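Local coordinates for phosphate transporter (PDB 6L85), which probably imports phosphate into the cell by coupling its transport to sodium, as a bacterial relative of the human SLC20 carriers, at residues Phe92-Leu95 / Ile96-Trp100; Phe12-Ala15 / Phe16-Gly19; Gly299-Phe302 / Leu303-Val307; Val122-Gly126 / Val127-Thr131. All coordinates share one frame; numbering follows the deposited sequence.

Interaction 1 of 4, residues Phe92-Leu95 / Ile96-Trp100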
ATOM      1  N   PHE B  92     -26.414 -18.326   4.217  1.00 46.85           N
ATOM      2  CA  PHE B  92     -27.768 -18.470   3.701  1.00 48.28           C
ATOM      3  C   PHE B  92     -28.566 -17.192   3.901  1.00 47.08           C
ATOM      4  O   PHE B  92     -29.155 -16.650   2.950  1.00 45.62           O
ATOM      5  CB  PHE B  92     -28.471 -19.646   4.390  1.00 52.37           C
ATOM      6  CG  PHE B  92     -29.868 -19.851   3.918  1.00 51.83           C
ATOM      7  CD1 PHE B  92     -30.108 -20.470   2.702  1.00 54.90           C
ATOM      8  CD2 PHE B  92     -30.938 -19.367   4.646  1.00 51.88           C
ATOM      9  CE1 PHE B  92     -31.397 -20.636   2.232  1.00 56.37           C
ATOM     10  CE2 PHE B  92     -32.241 -19.533   4.180  1.00 56.96           C
ATOM     11  CZ  PHE B  92     -32.468 -20.172   2.981  1.00 58.00           C
ATOM     12  N   TRP B  93     -28.597 -16.686   5.135  1.00 43.67           N
ATOM     13  CA  TRP B  93     -29.436 -15.509   5.363  1.00 47.14           C
ATOM     14  C   TRP B  93     -28.857 -14.252   4.702  1.00 45.99           C
ATOM     15  O   TRP B  93     -29.618 -13.409   4.201  1.00 45.55           O
ATOM     16  CB  TRP B  93     -29.683 -15.320   6.860  1.00 44.34           C
ATOM     17  CG  TRP B  93     -30.636 -16.361   7.304  1.00 51.61           C
ATOM     18  CD1 TRP B  93     -30.354 -17.483   8.044  1.00 51.87           C
ATOM     19  CD2 TRP B  93     -32.020 -16.446   6.959  1.00 53.23           C
ATOM     20  NE1 TRP B  93     -31.487 -18.236   8.205  1.00 52.77           N
ATOM     21  CE2 TRP B  93     -32.525 -17.626   7.551  1.00 54.88           C
ATOM     22  CE3 TRP B  93     -32.889 -15.629   6.223  1.00 50.69           C
ATOM     23  CZ2 TRP B  93     -33.862 -18.006   7.436  1.00 50.49           C
ATOM     24  CZ3 TRP B  93     -34.215 -16.012   6.100  1.00 54.86           C
ATOM     25  CH2 TRP B  93     -34.689 -17.189   6.710  1.00 59.52           C
ATOM     26  N   ILE B  94     -27.523 -14.106   4.677  1.00 45.78           N
ATOM     27  CA  ILE B  94     -26.928 -12.955   3.995  1.00 43.11           C
ATOM     28  C   ILE B  94     -27.319 -12.969   2.524  1.00 43.52           C
ATOM     29  O   ILE B  94     -27.674 -11.940   1.953  1.00 40.81           O
ATOM     30  CB  ILE B  94     -25.390 -12.924   4.133  1.00 45.50           C
ATOM     31  CG1 ILE B  94     -24.889 -12.969   5.590  1.00 40.32           C
ATOM     32  CG2 ILE B  94     -24.841 -11.685   3.414  1.00 37.11           C
ATOM     33  CD1 ILE B  94     -25.352 -11.828   6.403  1.00 46.60           C
ATOM     34  N   LEU B  95     -27.245 -14.137   1.887  1.00 44.77           N
ATOM     35  CA  LEU B  95     -27.537 -14.220   0.462  1.00 46.16           C
ATOM     36  C   LEU B  95     -29.018 -13.975   0.176  1.00 51.77           C
ATOM     37  O   LEU B  95     -29.353 -13.347  -0.834  1.00 45.52           O
ATOM     38  CB  LEU B  95     -27.093 -15.574  -0.084  1.00 43.62           C
ATOM     39  CG  LEU B  95     -25.564 -15.720  -0.214  1.00 49.64           C
ATOM     40  CD1 LEU B  95     -25.162 -17.118  -0.623  1.00 41.32           C
ATOM     41  CD2 LEU B  95     -25.013 -14.701  -1.188  1.00 42.72           C
ATOM     42  N   ILE B  96     -29.919 -14.453   1.049  1.00 50.49           N
ATOM     43  CA  ILE B  96     -31.342 -14.151   0.881  1.00 46.15           C
ATOM     44  C   ILE B  96     -31.554 -12.641   0.916  1.00 49.93           C
ATOM     45  O   ILE B  96     -32.152 -12.038  -0.001  1.00 54.48           O
ATOM     46  CB  ILE B  96     -32.173 -14.860   1.970  1.00 51.57           C
ATOM     47  CG1 ILE B  96     -32.296 -16.357   1.691  1.00 47.22           C
ATOM     48  CG2 ILE B  96     -33.550 -14.228   2.122  1.00 47.95           C
ATOM     49  CD1 ILE B  96     -32.672 -16.682   0.278  1.00 52.42           C
ATOM     50  N   ALA B  97     -31.025 -11.998   1.957  1.00 41.82           N
ATOM     51  CA  ALA B  97     -31.178 -10.555   2.071  1.00 45.11           C
ATOM     52  C   ALA B  97     -30.584  -9.845   0.858  1.00 51.95           C
ATOM     53  O   ALA B  97     -31.207  -8.939   0.292  1.00 52.14           O
ATOM     54  CB  ALA B  97     -30.537 -10.053   3.364  1.00 40.63           C
ATOM     55  N   THR B  98     -29.376 -10.240   0.445  1.00 47.53           N
ATOM     56  CA  THR B  98     -28.756  -9.595  -0.706  1.00 45.49           C
ATOM     57  C   THR B  98     -29.636  -9.749  -1.934  1.00 53.03           C
ATOM     58  O   THR B  98     -29.868  -8.779  -2.668  1.00 51.48           O
ATOM     59  CB  THR B  98     -27.360 -10.175  -0.973  1.00 49.45           C
ATOM     60  OG1 THR B  98     -26.510  -9.933   0.152  1.00 44.84           O
ATOM     61  CG2 THR B  98     -26.727  -9.532  -2.234  1.00 41.14           C
ATOM     62  N   ASN B  99     -30.155 -10.961  -2.158  1.00 53.02           N
ATOM     63  CA  ASN B  99     -31.035 -11.206  -3.291  1.00 51.08           C
ATOM     64  C   ASN B  99     -32.175 -10.212  -3.318  1.00 60.27           C
ATOM     65  O   ASN B  99     -32.579  -9.756  -4.392  1.00 64.36           O
ATOM     66  CB  ASN B  99     -31.585 -12.632  -3.253  1.00 59.10           C
ATOM     67  CG  ASN B  99     -32.355 -12.999  -4.530  1.00 68.18           C
ATOM     68  OD1 ASN B  99     -31.793 -13.014  -5.633  1.00 65.77           O
ATOM     69  ND2 ASN B  99     -33.638 -13.303  -4.381  1.00 64.25           N
ATOM     70  N   TRP B 100     -32.708  -9.838  -2.155  1.00 54.75           N
ATOM     71  CA  TRP B 100     -33.745  -8.813  -2.216  1.00 58.15           C
ATOM     72  C   TRP B 100     -33.198  -7.390  -2.131  1.00 56.00           C
ATOM     73  O   TRP B 100     -33.983  -6.442  -2.036  1.00 58.23           O
ATOM     74  CB  TRP B 100     -34.805  -9.046  -1.136  1.00 62.91           C
ATOM     75  CG  TRP B 100     -35.895  -9.928  -1.667  1.00 72.99           C
ATOM     76  CD1 TRP B 100     -37.106  -9.529  -2.169  1.00 75.09           C
ATOM     77  CD2 TRP B 100     -35.852 -11.356  -1.804  1.00 67.85           C
ATOM     78  NE1 TRP B 100     -37.822 -10.626  -2.589  1.00 82.18           N
ATOM     79  CE2 TRP B 100     -37.074 -11.757  -2.377  1.00 72.40           C
ATOM     80  CE3 TRP B 100     -34.902 -12.333  -1.488  1.00 72.09           C
ATOM     81  CZ2 TRP B 100     -37.374 -13.093  -2.640  1.00 77.41           C
ATOM     82  CZ3 TRP B 100     -35.199 -13.667  -1.751  1.00 68.49           C
ATOM     83  CH2 TRP B 100     -36.426 -14.032  -2.320  1.00 79.16           C
TER
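I94 O is gripped twice from one residue, T98: the backbone N reaches it at 2.8 Å and T98 OG1 at 2.9 Å. The amide comes in as an ordinary i to i+4 helix bond, whereas the hydroxyl sits above the carbonyl plane, 41° out of it, away from a lone pair. With chi1 at -62°, OG1 stands beside its own backbone N and is turned back along the helix to I94. The hydroxyl also meets N21 ND2 of helix 2-32, and N21 belongs to a sodium site. On another flank the contact is apolar. F92 and I96 run side by side, and I96 CG1 lies over one face of the F92 ring, 4.2 Å from its centroid, a CH-pi contact displaced toward the rim. W93 reaches I96 more loosely, CE3 to CB 4.4 Å, while its indole NE1 is bonded to T388 OG1 of helix 368-400. The helix runs out just beyond, with N99 N bonded to L95 O and W100 already leaving helical angles. T98 OG1 thus gives its proton to I94 O and can accept from the N21 amide, consistent with T98 acting as a second-shell residue that steadies N21.

Interaction 2 of 4, residues Phe12-Ala15 / Phe16-Gly19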
ATOM      1  N   PHE B  12     -15.422 -19.509   1.716  1.00 36.69           N
ATOM      2  CA  PHE B  12     -15.453 -18.700   0.505  1.00 39.70           C
ATOM      3  C   PHE B  12     -16.852 -18.161   0.254  1.00 38.18           C
ATOM      4  O   PHE B  12     -17.020 -16.994  -0.097  1.00 39.99           O
ATOM      5  CB  PHE B  12     -14.973 -19.508  -0.701  1.00 40.38           C
ATOM      6  CG  PHE B  12     -15.017 -18.725  -1.956  1.00 45.86           C
ATOM      7  CD1 PHE B  12     -13.940 -17.930  -2.325  1.00 44.57           C
ATOM      8  CD2 PHE B  12     -16.164 -18.713  -2.732  1.00 44.14           C
ATOM      9  CE1 PHE B  12     -14.003 -17.169  -3.469  1.00 50.32           C
ATOM     10  CE2 PHE B  12     -16.231 -17.950  -3.872  1.00 51.19           C
ATOM     11  CZ  PHE B  12     -15.152 -17.174  -4.242  1.00 49.27           C
ATOM     12  N   ILE B  13     -17.871 -19.010   0.401  1.00 40.26           N
ATOM     13  CA  ILE B  13     -19.243 -18.560   0.166  1.00 41.79           C
ATOM     14  C   ILE B  13     -19.633 -17.462   1.160  1.00 38.46           C
ATOM     15  O   ILE B  13     -20.240 -16.447   0.794  1.00 39.78           O
ATOM     16  CB  ILE B  13     -20.197 -19.766   0.228  1.00 42.99           C
ATOM     17  CG1 ILE B  13     -19.917 -20.704  -0.955  1.00 45.92           C
ATOM     18  CG2 ILE B  13     -21.652 -19.306   0.279  1.00 42.28           C
ATOM     19  CD1 ILE B  13     -20.784 -21.965  -0.948  1.00 47.54           C
ATOM     20  N   MET B  14     -19.286 -17.645   2.432  1.00 38.19           N
ATOM     21  CA  MET B  14     -19.554 -16.609   3.417  1.00 36.83           C
ATOM     22  C   MET B  14     -18.865 -15.294   3.046  1.00 36.20           C
ATOM     23  O   MET B  14     -19.474 -14.220   3.115  1.00 36.22           O
ATOM     24  CB  MET B  14     -19.108 -17.097   4.790  1.00 35.69           C
ATOM     25  CG  MET B  14     -19.262 -16.088   5.870  1.00 32.45           C
ATOM     26  SD  MET B  14     -20.994 -15.855   6.331  1.00 35.96           S
ATOM     27  CE  MET B  14     -20.835 -14.443   7.405  1.00 30.06           C
ATOM     28  N   ALA B  15     -17.575 -15.360   2.667  1.00 38.45           N
ATOM     29  CA  ALA B  15     -16.826 -14.154   2.312  1.00 36.98           C
ATOM     30  C   ALA B  15     -17.436 -13.464   1.094  1.00 35.67           C
ATOM     31  O   ALA B  15     -17.575 -12.227   1.059  1.00 36.99           O
ATOM     32  CB  ALA B  15     -15.360 -14.529   2.058  1.00 34.84           C
ATOM     33  N   PHE B  16     -17.797 -14.260   0.081  1.00 35.61           N
ATOM     34  CA  PHE B  16     -18.498 -13.754  -1.094  1.00 35.59           C
ATOM     35  C   PHE B  16     -19.765 -12.999  -0.698  1.00 39.64           C
ATOM     36  O   PHE B  16     -20.033 -11.897  -1.203  1.00 39.95           O
ATOM     37  CB  PHE B  16     -18.819 -14.934  -2.017  1.00 39.49           C
ATOM     38  CG  PHE B  16     -19.382 -14.531  -3.346  1.00 40.82           C
ATOM     39  CD1 PHE B  16     -20.730 -14.257  -3.486  1.00 41.37           C
ATOM     40  CD2 PHE B  16     -18.559 -14.422  -4.457  1.00 45.17           C
ATOM     41  CE1 PHE B  16     -21.259 -13.870  -4.702  1.00 41.87           C
ATOM     42  CE2 PHE B  16     -19.081 -14.043  -5.684  1.00 46.95           C
ATOM     43  CZ  PHE B  16     -20.438 -13.758  -5.800  1.00 44.33           C
ATOM     44  N   SER B  17     -20.548 -13.572   0.235  1.00 40.15           N
ATOM     45  CA  SER B  17     -21.800 -12.936   0.649  1.00 36.60           C
ATOM     46  C   SER B  17     -21.542 -11.626   1.385  1.00 34.59           C
ATOM     47  O   SER B  17     -22.297 -10.652   1.214  1.00 38.96           O
ATOM     48  CB  SER B  17     -22.628 -13.923   1.495  1.00 43.46           C
ATOM     49  OG  SER B  17     -22.284 -13.911   2.874  1.00 38.74           O
ATOM     50  N   ILE B  18     -20.457 -11.563   2.165  1.00 36.10           N
ATOM     51  CA  ILE B  18     -20.077 -10.302   2.816  1.00 35.33           C
ATOM     52  C   ILE B  18     -19.767  -9.220   1.775  1.00 37.12           C
ATOM     53  O   ILE B  18     -20.263  -8.085   1.859  1.00 36.93           O
ATOM     54  CB  ILE B  18     -18.875 -10.530   3.755  1.00 35.97           C
ATOM     55  CG1 ILE B  18     -19.249 -11.450   4.918  1.00 37.20           C
ATOM     56  CG2 ILE B  18     -18.312  -9.210   4.249  1.00 30.06           C
ATOM     57  CD1 ILE B  18     -18.046 -11.974   5.714  1.00 32.98           C
ATOM     58  N   GLY B  19     -18.896  -9.539   0.808  1.00 38.45           N
ATOM     59  CA  GLY B  19     -18.565  -8.554  -0.213  1.00 34.65           C
ATOM     60  C   GLY B  19     -19.803  -8.057  -0.940  1.00 37.54           C
ATOM     61  O   GLY B  19     -19.997  -6.843  -1.113  1.00 36.02           O
TER
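M14 and S17 meet on the closely packed flank of helix 2-32. S17 OG donates to M14 O at 2.8 Å, and I18 N donates to the same oxygen at 3.0 Å. The hydroxyl arrives at a C=O...donor angle of 125°, well to the side of the more axial amide. Its chi1 of 86° sets OG between the backbone N and the carbonyl carbon, the crowded position, from which it folds back onto the preceding turn. I18 CG1 presses on M14 O as well, at 3.3 Å, and farther out the bent M14 chain brings CE across I18 CD1 at 4.1 Å. Residues of helices 76-99, 106-121 and 260-275 close over M14. The I18 side chain lies about 5 Å from a bound phosphate, possibly from the crystallisation liquor, and about 8 Å from a sodium ion. The other flank is looser. F12 and F16 are partly exposed, and their rings come together only obliquely, CE2 of F12 to CD2 of F16 at 4.3 Å; helix 286-302 supplies further apolar neighbours there. The chemistry is divided. On the buried side the serine hydroxyl spends its proton within its own helix, so a polar group is accommodated among apolar chains.

Interaction 3 of 4, residues Gly299-Phe302 / Leu303-Val307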
ATOM      1  N   GLY B 299     -17.048 -11.362  -4.204  1.00 40.82           N
ATOM      2  CA  GLY B 299     -18.437 -11.017  -3.952  1.00 37.47           C
ATOM      3  C   GLY B 299     -18.739  -9.572  -4.299  1.00 40.72           C
ATOM      4  O   GLY B 299     -19.819  -9.254  -4.802  1.00 34.89           O
ATOM      5  N   VAL B 300     -17.793  -8.672  -4.024  1.00 40.99           N
ATOM      6  CA  VAL B 300     -17.971  -7.279  -4.412  1.00 38.34           C
ATOM      7  C   VAL B 300     -18.160  -7.184  -5.914  1.00 42.96           C
ATOM      8  O   VAL B 300     -19.054  -6.482  -6.401  1.00 40.37           O
ATOM      9  CB  VAL B 300     -16.770  -6.426  -3.966  1.00 40.76           C
ATOM     10  CG1 VAL B 300     -16.703  -5.115  -4.821  1.00 38.88           C
ATOM     11  CG2 VAL B 300     -16.826  -6.123  -2.487  1.00 32.25           C
ATOM     12  N   PHE B 301     -17.330  -7.909  -6.671  1.00 39.62           N
ATOM     13  CA  PHE B 301     -17.379  -7.772  -8.123  1.00 44.76           C
ATOM     14  C   PHE B 301     -18.589  -8.462  -8.746  1.00 43.65           C
ATOM     15  O   PHE B 301     -19.213  -7.907  -9.650  1.00 48.28           O
ATOM     16  CB  PHE B 301     -16.105  -8.318  -8.766  1.00 42.66           C
ATOM     17  CG  PHE B 301     -16.046  -8.085 -10.248  1.00 42.50           C
ATOM     18  CD1 PHE B 301     -15.744  -6.826 -10.757  1.00 47.29           C
ATOM     19  CD2 PHE B 301     -16.327  -9.109 -11.133  1.00 45.42           C
ATOM     20  CE1 PHE B 301     -15.693  -6.600 -12.148  1.00 49.32           C
ATOM     21  CE2 PHE B 301     -16.277  -8.901 -12.527  1.00 53.03           C
ATOM     22  CZ  PHE B 301     -15.955  -7.644 -13.034  1.00 47.15           C
ATOM     23  N   PHE B 302     -18.910  -9.681  -8.327  1.00 42.07           N
ATOM     24  CA  PHE B 302     -19.940 -10.437  -9.022  1.00 43.66           C
ATOM     25  C   PHE B 302     -21.344 -10.217  -8.490  1.00 49.81           C
ATOM     26  O   PHE B 302     -22.311 -10.530  -9.199  1.00 53.97           O
ATOM     27  CB  PHE B 302     -19.645 -11.932  -8.970  1.00 44.00           C
ATOM     28  CG  PHE B 302     -18.553 -12.361  -9.908  1.00 48.24           C
ATOM     29  CD1 PHE B 302     -18.745 -12.323 -11.287  1.00 46.63           C
ATOM     30  CD2 PHE B 302     -17.335 -12.802  -9.413  1.00 46.51           C
ATOM     31  CE1 PHE B 302     -17.734 -12.717 -12.156  1.00 53.15           C
ATOM     32  CE2 PHE B 302     -16.322 -13.202 -10.266  1.00 53.81           C
ATOM     33  CZ  PHE B 302     -16.518 -13.159 -11.645  1.00 55.71           C
ATOM     34  N   LEU B 303     -21.502  -9.732  -7.266  1.00 49.42           N
ATOM     35  CA  LEU B 303     -22.868  -9.630  -6.774  1.00 49.16           C
ATOM     36  C   LEU B 303     -23.164  -8.280  -6.130  1.00 49.33           C
ATOM     37  O   LEU B 303     -24.307  -7.814  -6.170  1.00 60.24           O
ATOM     38  CB  LEU B 303     -23.152 -10.793  -5.814  1.00 44.43           C
ATOM     39  CG  LEU B 303     -24.579 -10.905  -5.273  1.00 57.25           C
ATOM     40  CD1 LEU B 303     -25.607 -10.806  -6.413  1.00 60.57           C
ATOM     41  CD2 LEU B 303     -24.754 -12.202  -4.474  1.00 50.97           C
ATOM     42  N   GLY B 304     -22.152  -7.634  -5.546  1.00 47.74           N
ATOM     43  CA  GLY B 304     -22.376  -6.363  -4.874  1.00 44.67           C
ATOM     44  C   GLY B 304     -22.774  -5.258  -5.819  1.00 54.81           C
ATOM     45  O   GLY B 304     -23.355  -4.247  -5.388  1.00 53.44           O
ATOM     46  N   GLN B 305     -22.534  -5.477  -7.114  1.00 65.05           N
ATOM     47  CA  GLN B 305     -22.785  -4.537  -8.194  1.00 68.11           C
ATOM     48  C   GLN B 305     -24.287  -4.476  -8.440  1.00 69.86           C
ATOM     49  O   GLN B 305     -24.726  -4.126  -9.542  1.00 70.63           O
ATOM     50  CB  GLN B 305     -22.023  -4.962  -9.470  1.00 69.07           C
ATOM     51  CG  GLN B 305     -20.532  -4.554  -9.529  1.00 58.31           C
ATOM     52  CD  GLN B 305     -19.955  -4.497 -10.961  1.00 59.33           C
ATOM     53  OE1 GLN B 305     -20.168  -3.531 -11.689  1.00 66.62           O
ATOM     54  NE2 GLN B 305     -19.201  -5.518 -11.346  1.00 48.48           N
ATOM     55  N   LYS B 306     -25.079  -4.908  -7.443  1.00 73.60           N
ATOM     56  CA  LYS B 306     -26.534  -4.760  -7.459  1.00 71.97           C
ATOM     57  C   LYS B 306     -27.056  -3.962  -6.267  1.00 73.40           C
ATOM     58  O   LYS B 306     -27.693  -2.921  -6.465  1.00 81.72           O
ATOM     59  CB  LYS B 306     -27.187  -6.147  -7.535  1.00 78.09           C
ATOM     60  CG  LYS B 306     -27.226  -6.733  -8.964  1.00 75.59           C
ATOM     61  CD  LYS B 306     -25.886  -7.333  -9.383  1.00 68.54           C
ATOM     62  CE  LYS B 306     -25.910  -7.785 -10.843  1.00 75.73           C
ATOM     63  NZ  LYS B 306     -25.751  -6.648 -11.816  1.00 69.54           N
ATOM     64  N   VAL B 307     -26.768  -4.377  -5.030  1.00 75.01           N
ATOM     65  CA  VAL B 307     -27.238  -3.647  -3.848  1.00 65.13           C
ATOM     66  C   VAL B 307     -26.519  -2.306  -3.677  1.00 71.26           C
ATOM     67  O   VAL B 307     -27.053  -1.382  -3.023  1.00 71.06           O
ATOM     68  CB  VAL B 307     -27.080  -4.577  -2.628  1.00 69.31           C
ATOM     69  CG1 VAL B 307     -25.695  -5.196  -2.653  1.00 67.01           C
ATOM     70  CG2 VAL B 307     -27.354  -3.859  -1.293  1.00 62.67           C
TER
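G299 and L303 start the backbone part of this contact, where helix 286-302 gives out. G299 O accepts from two successive amides, G304 N at 2.9 Å and L303 N at 3.0 Å. The first lies nearly along the C=O axis; the second is tilted 34° from the carbonyl plane. An i+5 bond beside the i+4 bond widens the last turn, and G304, without a side chain, passes close to V300 with their CA atoms 4.5 Å apart.

The side-chain hydrogen bond is that of Q305, whose NE2 reaches F301 O at 2.9 Å. It is nearly straight, 165° at the hydrogen, and lies in the carbonyl plane on a lone pair, with the oxygen close to the amide plane of Q305. The glutamine chain is extended beyond CG, which carries its amide back across the turn and occupies a carbonyl left by the end of the helix.

The aromatic contact uses the same nitrogen. Q305 NE2 stands over one face of the F301 ring toward its rim, 3.7 Å from CD1, and the amide and ring planes are 47° apart. Along the helix, F301 CD2 in turn lies over the centre of the F302 ring.

Several elements surround this break between helix 286-302 and the weakly bonded helix 304-311. F301 and Q305 rest on helix 38-56, and F301 also meets F215 and F219 of the second subunit. L303 projects the other way, among F16 and A20 of helix 2-32 and L95 and T98 of helix 76-99.

Interaction 4 of 4, residues Val122-Gly126 / Val127-Thr131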
ATOM      1  N   VAL B 122     -23.810 -27.169  24.112  1.00 58.79           N
ATOM      2  CA  VAL B 122     -23.481 -27.180  25.532  1.00 57.64           C
ATOM      3  C   VAL B 122     -24.517 -26.474  26.396  1.00 57.80           C
ATOM      4  O   VAL B 122     -24.592 -26.739  27.608  1.00 67.71           O
ATOM      5  CB  VAL B 122     -22.073 -26.560  25.729  1.00 53.33           C
ATOM      6  CG1 VAL B 122     -21.750 -26.277  27.184  1.00 61.18           C
ATOM      7  CG2 VAL B 122     -21.025 -27.483  25.155  1.00 61.51           C
ATOM      8  N   GLY B 123     -25.395 -25.644  25.849  1.00 56.07           N
ATOM      9  CA  GLY B 123     -26.348 -24.925  26.675  1.00 55.41           C
ATOM     10  C   GLY B 123     -25.821 -23.565  27.079  1.00 55.49           C
ATOM     11  O   GLY B 123     -24.823 -23.066  26.551  1.00 61.66           O
ATOM     12  N   ILE B 124     -26.510 -22.955  28.046  1.00 57.98           N
ATOM     13  CA  ILE B 124     -26.158 -21.612  28.516  1.00 57.73           C
ATOM     14  C   ILE B 124     -24.658 -21.471  28.782  1.00 60.52           C
ATOM     15  O   ILE B 124     -24.096 -20.373  28.665  1.00 59.58           O
ATOM     16  CB  ILE B 124     -26.994 -21.271  29.773  1.00 60.32           C
ATOM     17  CG1 ILE B 124     -28.477 -21.183  29.415  1.00 64.28           C
ATOM     18  CG2 ILE B 124     -26.549 -19.957  30.407  1.00 55.24           C
ATOM     19  CD1 ILE B 124     -28.780 -20.134  28.379  1.00 60.17           C
ATOM     20  N   ASN B 125     -23.983 -22.574  29.126  1.00 55.33           N
ATOM     21  CA  ASN B 125     -22.554 -22.532  29.408  1.00 58.97           C
ATOM     22  C   ASN B 125     -21.703 -22.579  28.148  1.00 57.61           C
ATOM     23  O   ASN B 125     -20.501 -22.305  28.226  1.00 56.44           O
ATOM     24  CB  ASN B 125     -22.156 -23.690  30.327  1.00 57.54           C
ATOM     25  CG  ASN B 125     -22.332 -23.349  31.800  1.00 73.94           C
ATOM     26  OD1 ASN B 125     -22.581 -22.195  32.160  1.00 75.69           O
ATOM     27  ND2 ASN B 125     -22.205 -24.351  32.657  1.00 75.60           N
ATOM     28  N   GLY B 126     -22.289 -22.935  27.004  1.00 54.36           N
ATOM     29  CA  GLY B 126     -21.584 -22.953  25.735  1.00 60.26           C
ATOM     30  C   GLY B 126     -21.311 -21.593  25.130  1.00 57.78           C
ATOM     31  O   GLY B 126     -20.635 -21.517  24.101  1.00 58.72           O
ATOM     32  N   VAL B 127     -21.805 -20.518  25.738  1.00 56.20           N
ATOM     33  CA  VAL B 127     -21.618 -19.164  25.234  1.00 56.67           C
ATOM     34  C   VAL B 127     -20.712 -18.407  26.195  1.00 54.72           C
ATOM     35  O   VAL B 127     -20.924 -18.437  27.408  1.00 56.33           O
ATOM     36  CB  VAL B 127     -22.967 -18.444  25.055  1.00 53.28           C
ATOM     37  CG1 VAL B 127     -22.749 -16.941  24.865  1.00 51.54           C
ATOM     38  CG2 VAL B 127     -23.726 -19.046  23.871  1.00 51.32           C
ATOM     39  N   ASN B 128     -19.697 -17.732  25.645  1.00 54.50           N
ATOM     40  CA  ASN B 128     -18.765 -16.898  26.411  1.00 54.02           C
ATOM     41  C   ASN B 128     -19.452 -15.562  26.727  1.00 58.83           C
ATOM     42  O   ASN B 128     -19.235 -14.540  26.065  1.00 52.08           O
ATOM     43  CB  ASN B 128     -17.474 -16.725  25.610  1.00 54.66           C
ATOM     44  CG  ASN B 128     -16.416 -15.895  26.327  1.00 55.93           C
ATOM     45  OD1 ASN B 128     -16.694 -15.212  27.317  1.00 57.85           O
ATOM     46  ND2 ASN B 128     -15.187 -15.939  25.810  1.00 52.74           N
ATOM     47  N   TRP B 129     -20.276 -15.570  27.796  1.00 56.12           N
ATOM     48  CA  TRP B 129     -21.156 -14.431  28.092  1.00 54.35           C
ATOM     49  C   TRP B 129     -20.380 -13.167  28.455  1.00 52.07           C
ATOM     50  O   TRP B 129     -20.808 -12.064  28.102  1.00 53.89           O
ATOM     51  CB  TRP B 129     -22.149 -14.790  29.213  1.00 56.47           C
ATOM     52  CG  TRP B 129     -23.141 -15.856  28.807  1.00 53.75           C
ATOM     53  CD1 TRP B 129     -23.169 -17.164  29.226  1.00 51.53           C
ATOM     54  CD2 TRP B 129     -24.230 -15.711  27.880  1.00 49.49           C
ATOM     55  NE1 TRP B 129     -24.209 -17.835  28.614  1.00 53.55           N
ATOM     56  CE2 TRP B 129     -24.867 -16.968  27.779  1.00 50.51           C
ATOM     57  CE3 TRP B 129     -24.715 -14.645  27.114  1.00 54.30           C
ATOM     58  CZ2 TRP B 129     -25.972 -17.182  26.955  1.00 53.25           C
ATOM     59  CZ3 TRP B 129     -25.812 -14.860  26.292  1.00 58.52           C
ATOM     60  CH2 TRP B 129     -26.434 -16.117  26.223  1.00 52.06           C
ATOM     61  N   LYS B 130     -19.250 -13.289  29.148  1.00 53.54           N
ATOM     62  CA  LYS B 130     -18.467 -12.101  29.488  1.00 53.88           C
ATOM     63  C   LYS B 130     -18.098 -11.304  28.238  1.00 59.42           C
ATOM     64  O   LYS B 130     -18.365 -10.099  28.150  1.00 61.00           O
ATOM     65  CB  LYS B 130     -17.210 -12.512  30.258  1.00 57.15           C
ATOM     66  CG  LYS B 130     -16.087 -11.486  30.270  1.00 63.66           C
ATOM     67  CD  LYS B 130     -16.256 -10.489  31.397  1.00 72.51           C
ATOM     68  CE  LYS B 130     -14.927  -9.851  31.790  1.00 74.79           C
ATOM     69  NZ  LYS B 130     -15.067  -9.055  33.053  1.00 83.33           N
ATOM     70  N   THR B 131     -17.496 -11.974  27.243  1.00 58.39           N
ATOM     71  CA  THR B 131     -17.073 -11.280  26.029  1.00 53.56           C
ATOM     72  C   THR B 131     -18.265 -10.926  25.149  1.00 51.91           C
ATOM     73  O   THR B 131     -18.343  -9.807  24.616  1.00 52.89           O
ATOM     74  CB  THR B 131     -16.064 -12.136  25.267  1.00 52.29           C
ATOM     75  OG1 THR B 131     -14.870 -12.239  26.047  1.00 56.29           O
ATOM     76  CG2 THR B 131     -15.714 -11.495  23.919  1.00 47.06           C
TER
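The loop that joins helix 106-121 to helix 129-162 is closed by I124 and W129. The indole NE1 of W129 donates to I124 O at a modelled 2.5 Å, shorter than usual, so the exact length is doubtful. The oxygen sits at the ring edge, 15° out of the indole plane, and the donor lies in the carbonyl plane. With CG anti to the carbonyl carbon (chi1 -66°), the indole is folded back over the loop rather than forward along its helix. I124 crosses it, CG2 lying 3.6 Å from NE1. V127 CG1 meets one face of the indole over its centre, while V127 also packs on M115 and L119 of helix 106-121. Before this, G126 N bonds to G123 O at 2.6 Å across a type I beta turn, with G123 at positive phi. N128 then takes the N-cap position: its OD1 receives T131 N in a weak bond of 3.3 Å, and its ND2 is held by K66 O. The W129 side chain is about 5 Å from a bound dodecyl-beta-D-maltoside, consistent with a place near the membrane surface. N128 thus makes an N-capped helix start, though weakly, and the indole ties the preceding turn to the first helical turn.

How the interactions relate
Interactions 1, 2 and 3 form one cluster, while interaction 4 stands apart, its nearest atoms about 17 Å from those of interactions 1 and 2. Interaction 2 is the most buried, and it touches both companions: S17 meets I94 and L95 of interaction 1, and F16 packs on G299 and F302 of interaction 3. Helices 2-32, 76-99 and 286-302 thus meet around L303. Interactions 1 and 2 share a device, a carbonyl oxygen that takes one amide and one hydroxyl of its own helix. In 299-307 the shared oxygen takes two backbone amides instead, and a glutamine amide is added; the more peripheral, partly exposed 122-131 uses an indole N-H and an asparagine cap.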